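Local coordinates for protein beta-galactosidase (Geobacillus stearothermophilus, PDB 4OIF) that probably hydrolyses terminal non-reducing beta-D-galactose residues of beta-D-galactosides, as a zinc-containing, trimeric member of glycoside hydrolase family 42, at residues L471-Y477 with L497-S503. Residue numbers count along the deposited sequence, not the author numbering.
Sequences LIAPMLY and LVMTYIS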
# COMPACT_ATOMS: atom_id res chain seq x y z
N LEU A 471 23.78 32.40 9.54
CA LEU A 471 22.87 31.86 8.55
C LEU A 471 23.14 30.37 8.34
O LEU A 471 24.24 29.95 8.00
CB LEU A 471 23.00 32.61 7.22
CG LEU A 471 22.10 32.06 6.11
CD1 LEU A 471 20.65 32.08 6.54
CD2 LEU A 471 22.28 32.84 4.82
N ILE A 472 22.10 29.57 8.56
CA ILE A 472 22.16 28.13 8.47
C ILE A 472 21.36 27.64 7.26
O ILE A 472 20.14 27.75 7.23
CB ILE A 472 21.63 27.49 9.78
CG1 ILE A 472 22.51 27.92 10.96
CG2 ILE A 472 21.56 25.96 9.68
CD1 ILE A 472 21.92 27.59 12.32
N ALA A 473 22.05 27.10 6.27
CA ALA A 473 21.40 26.64 5.04
C ALA A 473 21.71 25.16 4.75
O ALA A 473 22.56 24.85 3.93
CB ALA A 473 21.85 27.49 3.86
N PRO A 474 21.00 24.25 5.43
CA PRO A 474 21.29 22.82 5.28
C PRO A 474 20.69 22.22 4.00
O PRO A 474 19.60 22.64 3.58
CB PRO A 474 20.64 22.19 6.51
CG PRO A 474 20.22 23.34 7.38
CD PRO A 474 20.01 24.50 6.48
N MET A 475 21.39 21.25 3.41
CA MET A 475 20.87 20.51 2.25
C MET A 475 20.28 21.43 1.19
O MET A 475 19.15 21.22 0.73
CB MET A 475 19.82 19.50 2.68
CG MET A 475 20.31 18.51 3.69
SD MET A 475 19.04 17.31 4.12
CE MET A 475 18.93 16.45 2.56
N LEU A 476 21.02 22.48 0.83
CA LEU A 476 20.57 23.41 -0.19
C LEU A 476 20.95 22.85 -1.55
O LEU A 476 21.71 23.46 -2.29
CB LEU A 476 21.18 24.79 0.02
CG LEU A 476 20.50 25.90 -0.78
CD1 LEU A 476 19.03 26.03 -0.41
CD2 LEU A 476 21.23 27.22 -0.58
N TYR A 477 20.40 21.66 -1.84
CA TYR A 477 20.69 20.88 -3.04
C TYR A 477 20.55 21.71 -4.30
O TYR A 477 21.45 21.75 -5.12
CB TYR A 477 19.75 19.67 -3.05
CG TYR A 477 19.49 18.99 -4.37
CD1 TYR A 477 20.33 17.99 -4.85
CD2 TYR A 477 18.35 19.29 -5.11
CE1 TYR A 477 20.07 17.34 -6.05
CE2 TYR A 477 18.08 18.64 -6.31
CZ TYR A 477 18.95 17.67 -6.77
OH TYR A 477 18.70 17.03 -7.97
N LEU A 497 28.24 31.49 7.95
CA LEU A 497 27.36 30.63 7.18
C LEU A 497 27.66 29.18 7.47
O LEU A 497 28.82 28.80 7.51
CB LEU A 497 27.52 30.91 5.69
CG LEU A 497 26.82 29.99 4.70
CD1 LEU A 497 25.29 30.06 4.83
CD2 LEU A 497 27.25 30.34 3.31
N VAL A 498 26.62 28.37 7.66
CA VAL A 498 26.77 26.92 7.87
C VAL A 498 26.00 26.14 6.80
O VAL A 498 24.79 26.32 6.64
CB VAL A 498 26.27 26.47 9.26
CG1 VAL A 498 26.34 24.96 9.39
CG2 VAL A 498 27.09 27.12 10.36
N MET A 499 26.70 25.29 6.06
CA MET A 499 26.04 24.41 5.11
C MET A 499 26.41 22.97 5.39
O MET A 499 27.27 22.68 6.23
CB MET A 499 26.38 24.78 3.67
CG MET A 499 25.64 26.00 3.18
SD MET A 499 26.00 26.40 1.47
CE MET A 499 24.37 26.52 0.78
N THR A 500 25.74 22.06 4.69
CA THR A 500 25.88 20.64 4.99
C THR A 500 25.95 19.82 3.74
O THR A 500 25.89 20.34 2.63
CB THR A 500 24.68 20.08 5.80
OG1 THR A 500 23.54 19.97 4.94
CG2 THR A 500 24.35 20.96 7.03
N TYR A 501 26.06 18.52 3.96
CA TYR A 501 25.89 17.53 2.93
C TYR A 501 24.71 17.85 2.01
O TYR A 501 23.71 18.43 2.44
CB TYR A 501 25.69 16.16 3.57
CG TYR A 501 24.58 16.14 4.59
CD1 TYR A 501 24.83 16.48 5.91
CD2 TYR A 501 23.29 15.75 4.23
CE1 TYR A 501 23.80 16.46 6.87
CE2 TYR A 501 22.26 15.72 5.18
CZ TYR A 501 22.52 16.08 6.49
OH TYR A 501 21.51 16.05 7.44
N ILE A 502 24.85 17.45 0.74
CA ILE A 502 23.82 17.60 -0.28
C ILE A 502 23.34 19.04 -0.40
O ILE A 502 22.14 19.32 -0.42
CB ILE A 502 22.64 16.64 -0.02
CG1 ILE A 502 23.18 15.26 0.33
CG2 ILE A 502 21.78 16.50 -1.25
CD1 ILE A 502 22.14 14.21 0.49
N SER A 503 24.30 19.94 -0.51
CA SER A 503 24.01 21.36 -0.72
C SER A 503 24.72 21.81 -1.97
O SER A 503 25.84 21.45 -2.16
CB SER A 503 24.49 22.19 0.47
OG SER A 503 23.92 21.71 1.69
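Two neighbouring parallel strands of the trimerisation domain meet here, together with the loops that follow them. Helix 481-492 links the strands, making a beta-alpha-beta unit.

The strand part is held by backbone hydrogen bonds. Val-498 N donates to Leu-471 O (2.9 Å), and Ala-473 N donates to Val-498 O (2.9 Å). The axes of strands 471-473 and 497-500 come within 4.8 Å, with 13° between their directions. At the end of the strand pairing, side-chain hydroxyls take over. Thr-500, the last residue of its strand, accepts at OG1 from Met-475 N at 2.9 Å, and this OG1 donates to Tyr-501 O at 2.9 Å. Ser-503 OG donates to Thr-500 O at 2.6 Å and accepts a weak bond from Leu-476 N at 3.1 Å. Leu-476 is the centre of an inverse gamma turn.

Apolar packing fills both faces. Leu-471, Ala-473, Leu-497 and Met-499 share one face, which helix 481-492 covers. On it, Met-499 CE lies 4.1 Å from Ala-473 CB and 3.5 Å from Leu-476 CD2. Ile-472 and Val-498 occupy the other face, against helix 600-613. In the loops, Met-475 makes a Met-aromatic contact with Tyr-501, its SD 4.9 Å from the ring centroid.

Tyr-501 OH hydrogen-bonds to Arg-597. Tyr-477 OH hydrogen-bonds to Asp-510 and to Lys-371 of a second subunit, carrying the contact on to the trimer interface.

All the touching residues are buried. Where regular strand pairing stops in this apolar setting, the Thr-500 hydroxyl binds the Met-475 amide, and that of Ser-503 more weakly the Leu-476 amide.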